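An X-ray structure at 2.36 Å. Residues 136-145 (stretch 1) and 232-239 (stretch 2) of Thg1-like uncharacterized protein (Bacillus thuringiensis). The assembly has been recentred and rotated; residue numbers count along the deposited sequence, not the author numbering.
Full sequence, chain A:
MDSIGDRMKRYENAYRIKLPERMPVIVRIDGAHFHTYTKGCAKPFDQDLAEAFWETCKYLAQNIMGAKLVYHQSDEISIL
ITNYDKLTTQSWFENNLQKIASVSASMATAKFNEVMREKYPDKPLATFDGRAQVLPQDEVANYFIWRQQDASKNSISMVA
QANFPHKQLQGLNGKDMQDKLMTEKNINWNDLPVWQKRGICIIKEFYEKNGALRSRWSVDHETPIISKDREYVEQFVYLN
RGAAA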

# COMPACT_ATOMS: atom_id res chain seq x y z
N PRO A 136 14.85 -9.02 3.62
CA PRO A 136 15.94 -9.57 2.81
C PRO A 136 16.59 -10.74 3.55
O PRO A 136 16.53 -10.79 4.78
CB PRO A 136 16.92 -8.39 2.69
CG PRO A 136 16.55 -7.45 3.78
CD PRO A 136 15.08 -7.62 4.01
N GLN A 137 17.19 -11.66 2.80
CA GLN A 137 17.77 -12.87 3.37
C GLN A 137 18.80 -12.61 4.47
O GLN A 137 18.87 -13.34 5.46
CB GLN A 137 18.38 -13.74 2.27
CG GLN A 137 17.37 -14.45 1.40
CD GLN A 137 18.02 -15.25 0.29
OE1 GLN A 137 18.71 -14.70 -0.57
NE2 GLN A 137 17.80 -16.56 0.30
N ASP A 138 19.61 -11.56 4.30
CA ASP A 138 20.66 -11.27 5.27
C ASP A 138 20.16 -10.40 6.43
O ASP A 138 20.95 -9.72 7.09
CB ASP A 138 21.89 -10.64 4.60
CG ASP A 138 21.59 -9.30 3.94
OD1 ASP A 138 22.49 -8.77 3.26
OD2 ASP A 138 20.46 -8.78 4.07
N GLU A 139 18.85 -10.42 6.66
CA GLU A 139 18.27 -9.68 7.77
C GLU A 139 17.33 -10.55 8.60
O GLU A 139 16.81 -10.11 9.63
CB GLU A 139 17.52 -8.44 7.26
CG GLU A 139 18.42 -7.31 6.77
CD GLU A 139 18.94 -6.43 7.90
OE1 GLU A 139 19.28 -6.97 8.98
OE2 GLU A 139 19.01 -5.20 7.70
N VAL A 140 17.13 -11.79 8.16
CA VAL A 140 16.25 -12.71 8.86
C VAL A 140 16.83 -13.11 10.22
O VAL A 140 16.13 -13.06 11.23
CB VAL A 140 15.96 -13.97 8.03
CG1 VAL A 140 15.00 -14.89 8.78
CG2 VAL A 140 15.41 -13.60 6.67
N ALA A 141 18.10 -13.50 10.23
CA ALA A 141 18.79 -13.81 11.47
C ALA A 141 18.77 -12.58 12.38
O ALA A 141 18.46 -12.68 13.56
CB ALA A 141 20.21 -14.25 11.20
N ASN A 142 19.09 -11.43 11.80
CA ASN A 142 19.06 -10.17 12.53
C ASN A 142 17.69 -9.84 13.12
O ASN A 142 17.60 -9.12 14.12
CB ASN A 142 19.55 -9.02 11.65
CG ASN A 142 21.05 -9.06 11.40
OD1 ASN A 142 21.50 -9.24 10.28
ND2 ASN A 142 21.83 -8.88 12.47
N TYR A 143 16.63 -10.37 12.52
CA TYR A 143 15.29 -10.15 13.05
C TYR A 143 15.09 -10.88 14.38
O TYR A 143 14.63 -10.29 15.36
CB TYR A 143 14.20 -10.61 12.07
CG TYR A 143 12.82 -10.59 12.68
CD1 TYR A 143 12.11 -9.40 12.80
CD2 TYR A 143 12.23 -11.75 13.16
CE1 TYR A 143 10.86 -9.37 13.38
CE2 TYR A 143 10.98 -11.73 13.74
CZ TYR A 143 10.30 -10.54 13.84
OH TYR A 143 9.05 -10.52 14.42
N PHE A 144 15.43 -12.16 14.40
CA PHE A 144 15.28 -12.97 15.60
C PHE A 144 16.28 -12.56 16.68
O PHE A 144 15.98 -12.63 17.88
CB PHE A 144 15.40 -14.46 15.27
CG PHE A 144 14.32 -14.96 14.36
CD1 PHE A 144 13.06 -15.24 14.85
CD2 PHE A 144 14.57 -15.15 13.01
CE1 PHE A 144 12.05 -15.70 14.01
CE2 PHE A 144 13.57 -15.62 12.17
CZ PHE A 144 12.31 -15.89 12.67
N ILE A 145 17.46 -12.13 16.26
CA ILE A 145 18.45 -11.56 17.18
C ILE A 145 17.85 -10.32 17.84
O ILE A 145 18.03 -10.10 19.04
CB ILE A 145 19.75 -11.18 16.45
CG1 ILE A 145 20.48 -12.43 15.96
CG2 ILE A 145 20.66 -10.37 17.36
CD1 ILE A 145 21.67 -12.14 15.07
N TYR A 232 21.49 -21.27 12.82
CA TYR A 232 20.28 -21.82 13.42
C TYR A 232 19.03 -21.28 12.73
O TYR A 232 18.03 -21.99 12.59
CB TYR A 232 20.24 -21.49 14.91
CG TYR A 232 19.04 -22.05 15.65
CD1 TYR A 232 19.03 -23.37 16.09
CD2 TYR A 232 17.92 -21.27 15.91
CE1 TYR A 232 17.95 -23.89 16.76
CE2 TYR A 232 16.83 -21.78 16.58
CZ TYR A 232 16.85 -23.09 17.01
OH TYR A 232 15.77 -23.61 17.68
N VAL A 233 19.10 -20.03 12.29
CA VAL A 233 18.01 -19.41 11.55
C VAL A 233 18.26 -19.48 10.04
O VAL A 233 17.38 -19.85 9.27
CB VAL A 233 17.81 -17.94 11.96
CG1 VAL A 233 16.79 -17.26 11.05
CG2 VAL A 233 17.38 -17.84 13.41
N GLU A 234 19.49 -19.16 9.64
CA GLU A 234 19.85 -19.07 8.23
C GLU A 234 19.74 -20.40 7.47
O GLU A 234 19.75 -20.42 6.24
CB GLU A 234 21.25 -18.48 8.06
CG GLU A 234 21.33 -17.01 8.47
CD GLU A 234 22.68 -16.39 8.15
OE1 GLU A 234 23.65 -17.14 7.96
OE2 GLU A 234 22.75 -15.14 8.08
N GLN A 235 19.62 -21.50 8.21
CA GLN A 235 19.44 -22.81 7.60
C GLN A 235 18.10 -22.89 6.87
O GLN A 235 17.93 -23.72 5.97
CB GLN A 235 19.50 -23.91 8.67
CG GLN A 235 18.48 -23.75 9.78
CD GLN A 235 18.49 -24.91 10.76
OE1 GLN A 235 18.67 -26.06 10.38
NE2 GLN A 235 18.29 -24.60 12.04
N PHE A 236 17.17 -22.03 7.26
CA PHE A 236 15.85 -22.00 6.64
C PHE A 236 15.76 -20.87 5.62
O PHE A 236 14.83 -20.82 4.82
CB PHE A 236 14.76 -21.84 7.70
CG PHE A 236 14.80 -22.87 8.79
CD1 PHE A 236 14.46 -24.19 8.53
CD2 PHE A 236 15.16 -22.52 10.08
CE1 PHE A 236 14.49 -25.14 9.54
CE2 PHE A 236 15.20 -23.46 11.09
CZ PHE A 236 14.86 -24.77 10.82
N VAL A 237 16.73 -19.96 5.67
CA VAL A 237 16.72 -18.77 4.83
C VAL A 237 17.35 -19.04 3.46
O VAL A 237 16.79 -18.66 2.43
CB VAL A 237 17.47 -17.61 5.50
CG1 VAL A 237 17.44 -16.37 4.63
CG2 VAL A 237 16.86 -17.33 6.87
N TYR A 238 18.50 -19.68 3.45
CA TYR A 238 19.19 -20.02 2.20
C TYR A 238 18.99 -21.49 1.86
O TYR A 238 19.54 -22.37 2.52
CB TYR A 238 20.68 -19.68 2.30
CG TYR A 238 20.94 -18.23 2.68
CD1 TYR A 238 21.01 -17.24 1.71
CD2 TYR A 238 21.12 -17.87 4.01
CE1 TYR A 238 21.26 -15.92 2.05
CE2 TYR A 238 21.37 -16.55 4.36
CZ TYR A 238 21.43 -15.58 3.38
OH TYR A 238 21.68 -14.27 3.73
N LEU A 239 18.20 -21.75 0.82
CA LEU A 239 17.85 -23.11 0.43
C LEU A 239 19.00 -23.84 -0.26
O LEU A 239 19.46 -24.88 0.21
CB LEU A 239 16.61 -23.11 -0.46
O HOH W 1 20.21 -13.68 7.99

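A well-defined direct hydrogen bond joins the two stretches, and it runs from a side chain to the main chain: Gln 137 NE2 donates to Val 237 O at 3.2 Å, with an N-H...acceptor angle of 150°. The Gln 137 side chain (chi1 m, chi2 t) starts toward the other stretch, and its amide nitrogen also lies 3.6 Å from Tyr 238 CD1, an oblique approach to that ring. The Tyr 238 CA-to-CB bond points sideways, yet chi1 near -55° brings the ring end closer, with OH 3.4 Å from Gln 137 C. Asp 138 N is 3.5 Å from Tyr 238 OH, but the poor angle excludes a hydrogen bond.

Water 1 provides a second polar link. It accepts from Ala 141 N at 3.1 Å and lies within hydrogen-bonding distance of Gln 137 O and Glu 234 OE2, each 2.9 Å from its oxygen.

The remainder is apolar packing between helices whose axes approach to 9.1 Å at 142°, nearer antiparallel than parallel. Val 140 CG1 touches both Val 233 CG1 (3.7 Å) and Val 237 CG2 (3.6 Å), and so bridges successive turns. Val 233 CG1 also meets Phe 144 CD2 at 3.6 Å. At Ala 141, the small side chain accompanies a CA-CA distance of 5.7 Å to Val 233.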